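Local coordinates for protein TadZ (Pseudomonas aeruginosa, PDB 4LDA) that probably serves in pilus assembly as the N-terminal, CheY-like receiver domain of TadZ, a protein that may bind and hydrolyse ATP, at residues N5-T10 against A42-T47; L23-Q28 against E112-I117; S79-G84 against D102-G107. All coordinates share one frame; numbering follows the deposited sequence.

Contact 1 of 3, residues N5-T10 against A42-T47; sequences NFVALT and ALLDVT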
ATOM      1  N   ASN A   5       9.833  -6.158  -2.932  1.00 53.52           N
ATOM      2  CA  ASN A   5       9.023  -5.549  -3.972  1.00 53.65           C
ATOM      3  C   ASN A   5       7.772  -5.022  -3.317  1.00 58.58           C
ATOM      4  O   ASN A   5       7.213  -5.697  -2.451  1.00 59.95           O
ATOM      5  CB  ASN A   5       8.702  -6.508  -5.123  1.00 54.19           C
ATOM      6  CG  ASN A   5       9.851  -6.799  -6.042  1.00 57.33           C
ATOM      7  OD1 ASN A   5      10.690  -5.925  -6.335  1.00 48.75           O
ATOM      8  ND2 ASN A   5       9.867  -8.017  -6.584  1.00 43.57           N
ATOM      9  N   PHE A   6       7.394  -3.784  -3.643  1.00 53.49           N
ATOM     10  CA  PHE A   6       6.170  -3.136  -3.165  1.00 51.23           C
ATOM     11  C   PHE A   6       5.293  -2.867  -4.360  1.00 57.22           C
ATOM     12  O   PHE A   6       5.829  -2.582  -5.436  1.00 58.43           O
ATOM     13  CB  PHE A   6       6.463  -1.841  -2.396  1.00 50.34           C
ATOM     14  CG  PHE A   6       7.623  -1.883  -1.430  1.00 49.41           C
ATOM     15  CD1 PHE A   6       7.462  -2.377  -0.144  1.00 50.03           C
ATOM     16  CD2 PHE A   6       8.864  -1.378  -1.787  1.00 48.38           C
ATOM     17  CE1 PHE A   6       8.533  -2.412   0.744  1.00 49.84           C
ATOM     18  CE2 PHE A   6       9.931  -1.398  -0.884  1.00 50.02           C
ATOM     19  CZ  PHE A   6       9.756  -1.909   0.374  1.00 47.18           C
ATOM     20  N   VAL A   7       3.963  -2.975  -4.204  1.00 53.15           N
ATOM     21  CA  VAL A   7       3.024  -2.705  -5.293  1.00 53.05           C
ATOM     22  C   VAL A   7       2.296  -1.410  -4.940  1.00 54.57           C
ATOM     23  O   VAL A   7       1.989  -1.189  -3.778  1.00 53.85           O
ATOM     24  CB  VAL A   7       2.077  -3.905  -5.573  1.00 57.75           C
ATOM     25  CG1 VAL A   7       1.030  -3.569  -6.623  1.00 58.40           C
ATOM     26  CG2 VAL A   7       2.889  -5.104  -6.035  1.00 58.14           C
ATOM     27  N   ALA A   8       2.084  -0.534  -5.936  1.00 51.58           N
ATOM     28  CA  ALA A   8       1.438   0.749  -5.713  1.00 50.89           C
ATOM     29  C   ALA A   8       0.307   1.032  -6.696  1.00 57.20           C
ATOM     30  O   ALA A   8       0.498   1.015  -7.913  1.00 57.67           O
ATOM     31  CB  ALA A   8       2.461   1.861  -5.814  1.00 50.69           C
ATOM     32  N   LEU A   9      -0.876   1.321  -6.133  1.00 55.50           N
ATOM     33  CA  LEU A   9      -2.069   1.785  -6.825  1.00 56.93           C
ATOM     34  C   LEU A   9      -2.162   3.259  -6.531  1.00 60.54           C
ATOM     35  O   LEU A   9      -2.626   3.644  -5.462  1.00 59.84           O
ATOM     36  CB  LEU A   9      -3.327   1.016  -6.392  1.00 58.46           C
ATOM     37  CG  LEU A   9      -3.359  -0.463  -6.621  1.00 64.23           C
ATOM     38  CD1 LEU A   9      -4.457  -1.099  -5.792  1.00 64.76           C
ATOM     39  CD2 LEU A   9      -3.547  -0.752  -8.100  1.00 68.99           C
ATOM     40  N   THR A  10      -1.570   4.074  -7.395  1.00 57.97           N
ATOM     41  CA  THR A  10      -1.490   5.521  -7.226  1.00 57.51           C
ATOM     42  C   THR A  10      -2.543   6.186  -8.078  1.00 64.34           C
ATOM     43  O   THR A  10      -2.948   5.614  -9.104  1.00 66.17           O
ATOM     44  CB  THR A  10      -0.076   6.006  -7.584  1.00 60.54           C
ATOM     45  OG1 THR A  10       0.263   5.556  -8.905  1.00 66.22           O
ATOM     46  CG2 THR A  10       0.972   5.519  -6.587  1.00 52.29           C
ATOM     47  N   ALA A  42      -2.321 -11.487  -9.089  1.00 66.91           N
ATOM     48  CA  ALA A  42      -1.294 -12.063  -9.977  1.00 65.86           C
ATOM     49  C   ALA A  42       0.019 -11.293  -9.869  1.00 67.12           C
ATOM     50  O   ALA A  42       1.080 -11.913  -9.806  1.00 66.57           O
ATOM     51  CB  ALA A  42      -1.772 -12.048 -11.414  1.00 67.61           C
ATOM     52  N   LEU A  43      -0.061  -9.946  -9.826  1.00 61.88           N
ATOM     53  CA  LEU A  43       1.089  -9.051  -9.716  1.00 60.61           C
ATOM     54  C   LEU A  43       1.758  -9.136  -8.319  1.00 63.24           C
ATOM     55  O   LEU A  43       2.977  -9.031  -8.227  1.00 61.57           O
ATOM     56  CB  LEU A  43       0.644  -7.617  -9.992  1.00 60.48           C
ATOM     57  CG  LEU A  43       1.694  -6.709 -10.570  1.00 64.72           C
ATOM     58  CD1 LEU A  43       1.832  -6.932 -12.075  1.00 64.91           C
ATOM     59  CD2 LEU A  43       1.356  -5.265 -10.294  1.00 68.47           C
ATOM     60  N   LEU A  44       0.967  -9.347  -7.253  1.00 60.42           N
ATOM     61  CA  LEU A  44       1.482  -9.525  -5.901  1.00 59.37           C
ATOM     62  C   LEU A  44       2.242 -10.831  -5.793  1.00 65.07           C
ATOM     63  O   LEU A  44       3.273 -10.867  -5.129  1.00 65.28           O
ATOM     64  CB  LEU A  44       0.350  -9.486  -4.854  1.00 59.77           C
ATOM     65  CG  LEU A  44      -0.273  -8.131  -4.574  1.00 63.09           C
ATOM     66  CD1 LEU A  44      -1.610  -8.277  -3.900  1.00 64.28           C
ATOM     67  CD2 LEU A  44       0.656  -7.229  -3.779  1.00 62.36           C
ATOM     68  N   ASP A  45       1.751 -11.888  -6.462  1.00 63.72           N
ATOM     69  CA  ASP A  45       2.331 -13.230  -6.442  1.00 65.30           C
ATOM     70  C   ASP A  45       3.647 -13.308  -7.211  1.00 68.40           C
ATOM     71  O   ASP A  45       4.597 -13.892  -6.690  1.00 69.95           O
ATOM     72  CB  ASP A  45       1.344 -14.259  -7.022  1.00 70.37           C
ATOM     73  CG  ASP A  45       0.076 -14.520  -6.206  1.00 85.76           C
ATOM     74  OD1 ASP A  45       0.014 -14.079  -5.023  1.00 85.76           O
ATOM     75  OD2 ASP A  45      -0.846 -15.176  -6.742  1.00 97.45           O
ATOM     76  N   VAL A  46       3.719 -12.725  -8.426  1.00 62.38           N
ATOM     77  CA  VAL A  46       4.911 -12.784  -9.281  1.00 61.09           C
ATOM     78  C   VAL A  46       6.045 -11.930  -8.670  1.00 63.40           C
ATOM     79  O   VAL A  46       7.199 -12.336  -8.764  1.00 63.07           O
ATOM     80  CB  VAL A  46       4.599 -12.384 -10.756  1.00 65.13           C
ATOM     81  CG1 VAL A  46       4.247 -10.907 -10.912  1.00 63.22           C
ATOM     82  CG2 VAL A  46       5.732 -12.776 -11.697  1.00 65.27           C
ATOM     83  N   THR A  47       5.724 -10.804  -8.011  1.00 60.14           N
ATOM     84  CA  THR A  47       6.732  -9.934  -7.388  1.00 57.84           C
ATOM     85  C   THR A  47       6.998 -10.339  -5.943  1.00 61.24           C
ATOM     86  O   THR A  47       7.914  -9.783  -5.340  1.00 61.45           O
ATOM     87  CB  THR A  47       6.313  -8.456  -7.443  1.00 61.03           C
ATOM     88  OG1 THR A  47       5.137  -8.237  -6.660  1.00 56.32           O
ATOM     89  CG2 THR A  47       6.120  -7.953  -8.854  1.00 57.37           C
TER
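Val7 overlaps Leu43 and Leu44 with its two methyl branches, one for each leucine. CG1, anti to the backbone N (chi1 175°), lies 4.1 Å from CD2 of Leu43. CG2 packs on CD2 of Leu44 at 3.8 Å, and also approaches OG1 of Thr47 at 3.9 Å. The side chains of Val7 and Thr47 cross at about a right angle. OG1 of Thr47 turns back to its own helix and donates to Leu43 O, 2.8 Å away. That carbonyl also accepts from Thr47 N.

Asn5 makes the polar bond of the contact. Its ND2 donates to Thr47 O over 2.9 Å, and the N-H...O angle is 164°. The donor lies in the carbonyl plane, on a lone pair, and the acceptor is almost in the plane of the Asn5 amide. OD1 of Asn5 accepts from NE2 of Gln28 on the neighbouring strand.

Helical residues 42-47 run nearly antiparallel to strand residues 5-9, on the sheet face that carries Val7. Both ends of the Asn5 amide are engaged, which fixes its flip and plane. The polar grip is at Thr47, and the Val7 contacts with the two leucines are apolar.

Contact 2 of 3, residues L23-Q28 against E112-I117; sequences LASAGQ and ELTGLI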
ATOM      1  N   LEU A  23      11.616   4.803  -0.928  1.00 49.09           N
ATOM      2  CA  LEU A  23      11.845   3.405  -0.578  1.00 48.68           C
ATOM      3  C   LEU A  23      12.958   2.740  -1.368  1.00 54.52           C
ATOM      4  O   LEU A  23      13.127   1.527  -1.239  1.00 55.78           O
ATOM      5  CB  LEU A  23      10.538   2.609  -0.786  1.00 48.14           C
ATOM      6  CG  LEU A  23       9.384   2.969   0.176  1.00 50.20           C
ATOM      7  CD1 LEU A  23       8.092   2.275  -0.216  1.00 49.47           C
ATOM      8  CD2 LEU A  23       9.752   2.653   1.565  1.00 46.87           C
ATOM      9  N   ALA A  24      13.760   3.515  -2.103  1.00 52.05           N
ATOM     10  CA  ALA A  24      14.839   3.035  -2.956  1.00 52.88           C
ATOM     11  C   ALA A  24      15.846   2.111  -2.207  1.00 58.57           C
ATOM     12  O   ALA A  24      16.305   1.110  -2.768  1.00 59.68           O
ATOM     13  CB  ALA A  24      15.569   4.216  -3.565  1.00 54.59           C
ATOM     14  N   SER A  25      16.178   2.442  -0.967  1.00 56.90           N
ATOM     15  CA  SER A  25      17.085   1.662  -0.097  1.00 57.31           C
ATOM     16  C   SER A  25      16.437   0.334   0.388  1.00 58.03           C
ATOM     17  O   SER A  25      17.146  -0.627   0.622  1.00 58.17           O
ATOM     18  CB  SER A  25      17.499   2.494   1.119  1.00 59.80           C
ATOM     19  OG  SER A  25      16.366   2.995   1.824  1.00 63.84           O
ATOM     20  N   ALA A  26      15.105   0.288   0.510  1.00 52.05           N
ATOM     21  CA  ALA A  26      14.354  -0.869   0.995  1.00 50.70           C
ATOM     22  C   ALA A  26      13.972  -1.859  -0.114  1.00 52.44           C
ATOM     23  O   ALA A  26      13.778  -3.039   0.149  1.00 52.30           O
ATOM     24  CB  ALA A  26      13.096  -0.399   1.689  1.00 50.63           C
ATOM     25  N   GLY A  27      13.814  -1.381  -1.322  1.00 48.71           N
ATOM     26  CA  GLY A  27      13.427  -2.252  -2.420  1.00 48.51           C
ATOM     27  C   GLY A  27      12.914  -1.513  -3.623  1.00 51.41           C
ATOM     28  O   GLY A  27      13.314  -0.377  -3.868  1.00 50.27           O
ATOM     29  N   GLN A  28      12.008  -2.161  -4.381  1.00 49.68           N
ATOM     30  CA  GLN A  28      11.440  -1.676  -5.658  1.00 49.06           C
ATOM     31  C   GLN A  28       9.939  -1.451  -5.578  1.00 51.50           C
ATOM     32  O   GLN A  28       9.239  -2.287  -5.036  1.00 50.51           O
ATOM     33  CB  GLN A  28      11.729  -2.695  -6.767  1.00 50.89           C
ATOM     34  CG  GLN A  28      13.211  -2.962  -6.985  1.00 48.26           C
ATOM     35  CD  GLN A  28      13.855  -3.817  -5.924  1.00 62.34           C
ATOM     36  OE1 GLN A  28      14.943  -3.520  -5.442  1.00 62.52           O
ATOM     37  NE2 GLN A  28      13.181  -4.868  -5.499  1.00 55.80           N
ATOM     38  N   GLU A 112       9.795   8.485   7.188  1.00 58.77           N
ATOM     39  CA  GLU A 112       8.519   7.991   7.684  1.00 57.92           C
ATOM     40  C   GLU A 112       8.116   6.736   6.942  1.00 60.22           C
ATOM     41  O   GLU A 112       7.547   5.829   7.555  1.00 61.14           O
ATOM     42  CB  GLU A 112       7.426   9.054   7.558  1.00 59.79           C
ATOM     43  CG  GLU A 112       7.597  10.256   8.483  1.00 74.06           C
ATOM     44  CD  GLU A 112       6.490  11.288   8.385  1.00112.36           C
ATOM     45  OE1 GLU A 112       5.302  10.889   8.393  1.00113.02           O
ATOM     46  OE2 GLU A 112       6.812  12.499   8.354  1.00112.89           O
ATOM     47  N   LEU A 113       8.452   6.660   5.644  1.00 55.08           N
ATOM     48  CA  LEU A 113       8.157   5.515   4.784  1.00 54.69           C
ATOM     49  C   LEU A 113       9.098   4.362   5.069  1.00 55.93           C
ATOM     50  O   LEU A 113       8.633   3.240   5.164  1.00 55.60           O
ATOM     51  CB  LEU A 113       8.225   5.902   3.290  1.00 55.38           C
ATOM     52  CG  LEU A 113       6.883   6.308   2.644  1.00 59.96           C
ATOM     53  CD1 LEU A 113       6.305   7.539   3.295  1.00 60.98           C
ATOM     54  CD2 LEU A 113       7.074   6.602   1.218  1.00 60.86           C
ATOM     55  N   THR A 114      10.411   4.621   5.212  1.00 52.88           N
ATOM     56  CA  THR A 114      11.415   3.580   5.523  1.00 52.45           C
ATOM     57  C   THR A 114      11.177   3.044   6.932  1.00 57.44           C
ATOM     58  O   THR A 114      11.381   1.851   7.164  1.00 58.75           O
ATOM     59  CB  THR A 114      12.853   4.085   5.365  1.00 52.91           C
ATOM     60  OG1 THR A 114      13.017   5.251   6.162  1.00 59.22           O
ATOM     61  CG2 THR A 114      13.208   4.390   3.936  1.00 44.12           C
ATOM     62  N   GLY A 115      10.728   3.917   7.839  1.00 52.21           N
ATOM     63  CA  GLY A 115      10.390   3.560   9.209  1.00 51.64           C
ATOM     64  C   GLY A 115       9.217   2.608   9.267  1.00 56.31           C
ATOM     65  O   GLY A 115       9.263   1.607   9.995  1.00 59.23           O
ATOM     66  N   LEU A 116       8.165   2.905   8.483  1.00 50.51           N
ATOM     67  CA  LEU A 116       6.970   2.082   8.360  1.00 50.87           C
ATOM     68  C   LEU A 116       7.297   0.687   7.801  1.00 55.23           C
ATOM     69  O   LEU A 116       6.784  -0.298   8.317  1.00 54.84           O
ATOM     70  CB  LEU A 116       5.971   2.803   7.438  1.00 50.63           C
ATOM     71  CG  LEU A 116       4.746   2.017   6.930  1.00 55.44           C
ATOM     72  CD1 LEU A 116       3.861   1.564   8.055  1.00 55.37           C
ATOM     73  CD2 LEU A 116       3.959   2.838   5.991  1.00 57.65           C
ATOM     74  N   ILE A 117       8.154   0.606   6.768  1.00 52.18           N
ATOM     75  CA  ILE A 117       8.566  -0.650   6.127  1.00 52.51           C
ATOM     76  C   ILE A 117       9.378  -1.490   7.115  1.00 57.04           C
ATOM     77  O   ILE A 117       9.178  -2.703   7.155  1.00 58.01           O
ATOM     78  CB  ILE A 117       9.346  -0.360   4.808  1.00 54.89           C
ATOM     79  CG1 ILE A 117       8.414   0.291   3.775  1.00 53.78           C
ATOM     80  CG2 ILE A 117      10.065  -1.578   4.222  1.00 55.32           C
ATOM     81  CD1 ILE A 117       7.051  -0.428   3.419  1.00 57.83           C
TER
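Leu23 reaches helix 110-121 with a single methyl, CD2. It has the most surface buried here, followed by Ile117 and Thr114. CD2 lies 3.5 Å from CG1 of Ile117, and the two side chains cross at about a right angle. The same methyl meets the preceding helical turn, 4.0 Å from CB of Leu113 and 3.8 Å from Leu113 O. Leu23 is therefore set against two successive turns of the helix.

Ile117 uses both branches at CB. CG1 is anti to the carbonyl carbon (chi1 -66°) and faces Leu23. CG2 is anti to the backbone N and packs on CB of Ala26 at 4.1 Å. Phe6 of strand 4-9 and Phe53 of strand 51-55 also touch both Leu23 and Ile117, so the pair belongs to the apolar layer between sheet and helices.

Thr114 is the more open part of the contact. Its CG2 comes within 4.0 Å of OG of Ser25, which lies at the exposed border. OG1 of Thr114 makes weak hydrogen bonds to Ala110 O and Ser111 O in its own helix.

The turn that presents these residues is held by its own backbone. Leu23 O accepts from Ala26 N at 2.9 Å and from Gly27 N at 3.0 Å. These bonds hold the turn that follows helix 13-22 and leads into strand 27-31. First and last helices packed together on one face of a parallel sheet are characteristic of the CheY-like receiver fold.

Contact 3 of 3, residues S79-G84 against D102-G107; sequences SVVAIG and DFITYG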
ATOM      1  N   SER A  79       0.187  -6.536   3.857  1.00 57.18           N
ATOM      2  CA  SER A  79       0.077  -5.248   4.540  1.00 54.51           C
ATOM      3  C   SER A  79      -0.391  -4.203   3.528  1.00 57.50           C
ATOM      4  O   SER A  79       0.314  -3.923   2.562  1.00 54.77           O
ATOM      5  CB  SER A  79       1.395  -4.842   5.199  1.00 54.58           C
ATOM      6  OG  SER A  79       1.855  -5.807   6.124  1.00 61.53           O
ATOM      7  N   VAL A  80      -1.612  -3.685   3.708  1.00 55.91           N
ATOM      8  CA  VAL A  80      -2.150  -2.658   2.824  1.00 54.72           C
ATOM      9  C   VAL A  80      -1.951  -1.302   3.543  1.00 58.89           C
ATOM     10  O   VAL A  80      -2.412  -1.124   4.673  1.00 58.76           O
ATOM     11  CB  VAL A  80      -3.622  -2.927   2.387  1.00 57.99           C
ATOM     12  CG1 VAL A  80      -4.150  -1.806   1.501  1.00 56.81           C
ATOM     13  CG2 VAL A  80      -3.746  -4.260   1.664  1.00 58.91           C
ATOM     14  N   VAL A  81      -1.215  -0.382   2.899  1.00 53.72           N
ATOM     15  CA  VAL A  81      -0.952   0.968   3.405  1.00 52.11           C
ATOM     16  C   VAL A  81      -1.703   1.964   2.527  1.00 57.35           C
ATOM     17  O   VAL A  81      -1.441   2.045   1.328  1.00 57.13           O
ATOM     18  CB  VAL A  81       0.572   1.305   3.479  1.00 54.01           C
ATOM     19  CG1 VAL A  81       0.794   2.708   4.034  1.00 51.80           C
ATOM     20  CG2 VAL A  81       1.334   0.274   4.315  1.00 54.22           C
ATOM     21  N   ALA A  82      -2.642   2.711   3.118  1.00 55.85           N
ATOM     22  CA  ALA A  82      -3.419   3.712   2.384  1.00 56.00           C
ATOM     23  C   ALA A  82      -2.666   5.034   2.306  1.00 56.26           C
ATOM     24  O   ALA A  82      -1.914   5.370   3.210  1.00 55.51           O
ATOM     25  CB  ALA A  82      -4.776   3.914   3.040  1.00 58.20           C
ATOM     26  N   ILE A  83      -2.835   5.753   1.201  1.00 52.22           N
ATOM     27  CA  ILE A  83      -2.229   7.061   0.934  1.00 51.73           C
ATOM     28  C   ILE A  83      -3.388   8.040   0.715  1.00 57.69           C
ATOM     29  O   ILE A  83      -4.224   7.803  -0.147  1.00 58.17           O
ATOM     30  CB  ILE A  83      -1.224   7.029  -0.259  1.00 53.98           C
ATOM     31  CG1 ILE A  83      -0.094   6.012  -0.066  1.00 53.17           C
ATOM     32  CG2 ILE A  83      -0.667   8.426  -0.594  1.00 55.16           C
ATOM     33  CD1 ILE A  83       0.613   5.633  -1.414  1.00 55.27           C
ATOM     34  N   GLY A  84      -3.524   9.027   1.584  1.00 53.40           N
ATOM     35  CA  GLY A  84      -4.607   9.978   1.451  1.00 54.09           C
ATOM     36  C   GLY A  84      -4.491  11.142   2.399  1.00 59.20           C
ATOM     37  O   GLY A  84      -3.504  11.265   3.133  1.00 59.24           O
ATOM     38  N   ASP A 102      -2.088   0.611   7.793  0.50 60.21           N
ATOM     39  CA  ASP A 102      -1.556   1.944   8.070  0.50 57.29           C
ATOM     40  C   ASP A 102      -2.073   2.976   7.036  0.50 56.91           C
ATOM     41  O   ASP A 102      -2.618   2.588   5.998  0.50 55.83           O
ATOM     42  CB  ASP A 102      -0.014   1.896   8.078  0.50 57.91           C
ATOM     43  CG  ASP A 102       0.575   0.890   9.061  0.50 68.25           C
ATOM     44  OD1 ASP A 102       0.691  -0.304   8.695  0.50 69.06           O
ATOM     45  OD2 ASP A 102       0.935   1.298  10.185  0.50 73.92           O
ATOM     46  N   PHE A 103      -1.927   4.287   7.351  1.00 51.79           N
ATOM     47  CA  PHE A 103      -2.341   5.421   6.517  1.00 50.60           C
ATOM     48  C   PHE A 103      -1.257   6.505   6.526  1.00 56.39           C
ATOM     49  O   PHE A 103      -0.881   6.988   7.598  1.00 57.30           O
ATOM     50  CB  PHE A 103      -3.672   5.986   7.055  1.00 52.19           C
ATOM     51  CG  PHE A 103      -4.421   6.889   6.100  1.00 52.39           C
ATOM     52  CD1 PHE A 103      -4.014   8.205   5.897  1.00 51.79           C
ATOM     53  CD2 PHE A 103      -5.584   6.454   5.477  1.00 54.45           C
ATOM     54  CE1 PHE A 103      -4.729   9.045   5.067  1.00 53.04           C
ATOM     55  CE2 PHE A 103      -6.283   7.287   4.610  1.00 56.95           C
ATOM     56  CZ  PHE A 103      -5.861   8.578   4.423  1.00 54.59           C
ATOM     57  N   ILE A 104      -0.758   6.879   5.346  1.00 52.30           N
ATOM     58  CA  ILE A 104       0.281   7.900   5.197  1.00 51.67           C
ATOM     59  C   ILE A 104      -0.242   8.984   4.260  1.00 54.60           C
ATOM     60  O   ILE A 104      -1.145   8.738   3.463  1.00 51.94           O
ATOM     61  CB  ILE A 104       1.652   7.315   4.715  1.00 54.01           C
ATOM     62  CG1 ILE A 104       1.495   6.468   3.431  1.00 53.31           C
ATOM     63  CG2 ILE A 104       2.296   6.489   5.852  1.00 56.76           C
ATOM     64  CD1 ILE A 104       2.774   5.975   2.767  1.00 60.67           C
ATOM     65  N   THR A 105       0.285  10.192   4.402  1.00 52.84           N
ATOM     66  CA  THR A 105      -0.107  11.295   3.538  1.00 53.51           C
ATOM     67  C   THR A 105       1.013  11.500   2.523  1.00 55.81           C
ATOM     68  O   THR A 105       2.201  11.483   2.861  1.00 53.62           O
ATOM     69  CB  THR A 105      -0.458  12.579   4.328  1.00 63.39           C
ATOM     70  OG1 THR A 105      -1.534  12.283   5.208  1.00 66.27           O
ATOM     71  CG2 THR A 105      -0.885  13.746   3.426  1.00 64.56           C
ATOM     72  N   TYR A 106       0.599  11.659   1.257  1.00 52.80           N
ATOM     73  CA  TYR A 106       1.490  11.932   0.144  1.00 51.94           C
ATOM     74  C   TYR A 106       2.333  13.166   0.436  1.00 56.70           C
ATOM     75  O   TYR A 106       1.797  14.202   0.813  1.00 57.82           O
ATOM     76  CB  TYR A 106       0.678  12.112  -1.140  1.00 52.43           C
ATOM     77  CG  TYR A 106       1.452  12.724  -2.274  1.00 52.09           C
ATOM     78  CD1 TYR A 106       2.556  12.075  -2.817  1.00 53.66           C
ATOM     79  CD2 TYR A 106       1.043  13.916  -2.855  1.00 53.51           C
ATOM     80  CE1 TYR A 106       3.283  12.642  -3.861  1.00 55.28           C
ATOM     81  CE2 TYR A 106       1.751  14.487  -3.905  1.00 55.48           C
ATOM     82  CZ  TYR A 106       2.859  13.834  -4.421  1.00 61.35           C
ATOM     83  OH  TYR A 106       3.563  14.379  -5.460  1.00 63.12           O
ATOM     84  N   GLY A 107       3.641  13.028   0.309  1.00 52.75           N
ATOM     85  CA  GLY A 107       4.570  14.113   0.583  1.00 53.22           C
ATOM     86  C   GLY A 107       5.196  14.034   1.956  1.00 58.97           C
ATOM     87  O   GLY A 107       5.883  14.967   2.385  1.00 61.56           O
TER
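Ala82 is bonded to strand 102-104 through both its N and its O. Its N donates to Asp102 O at 2.9 Å, and its O accepts from Ile104 N, also at 2.9 Å. Gly84 N then donates to Ile104 O at 3.0 Å. This is the parallel pairing of a beta-alpha-beta unit, whose crossover is helix 89-98, at the edge of the CheY-like sheet. Thr105 OG1 adds a side-chain bond to Gly84 O, nearly along the C=O axis, just beyond the paired strands. CA-H...O contacts, such as that from Ile83 CA to Ile104 O, fill in between the amide bonds.

Side chains on the two faces pack differently. On the face of Val81, Ile83 and Ile104, the branched chains meet through methylene and methyl groups. CG1 of Ile104 sits between its own backbone N and carbonyl carbon (chi1 53°) and is 3.9 Å from CG1 of Ile83. These two isoleucines lie side by side and point the same way. Val81 approaches Ile104 obliquely. Helices 13-22 and 110-121 cover this face.

CG2 of Ile83 meets CB of Tyr106 at 4.0 Å. The Tyr106 ring leads away and makes edge-to-face contacts with His12 and Trp18.

On the other face, Phe103 sets its ring beside Ala82 and Gly84, with Leu91, Val92 and Ala95 of the crossover helix packed on it. CD2 meets CB of Ala82 at 3.6 Å, and Ala82 O lies over one ring face. At Gly84 the ring occupies the space a side chain would need, and CZ of Phe103 lies 3.5 Å from Gly84 CA.

In the fold
From the N terminus, strand 4-9 enters the sheet first. Contact 1 closes the loop back from helix 37-47. Contact 2 starts inside that loop, at the turn into strand 27-31, and closes only at helix 110-121, so contacts 1 and 2 cross along the chain. Contact 3 opens and closes within the loop of contact 2 and follows contact 1 in series. Contacts 1 and 2 meet at Phe6, which packs on Ile117 and Ala26. Contacts 2 and 3 meet through Leu116, which touches Val81, Asp102 and Ile104. Contact 1 ties helix 37-47 to strand 4-9, contact 2 sets helix 110-121 against the turn into strand 27-31, and contact 3 joins strands 79-83 and 102-104.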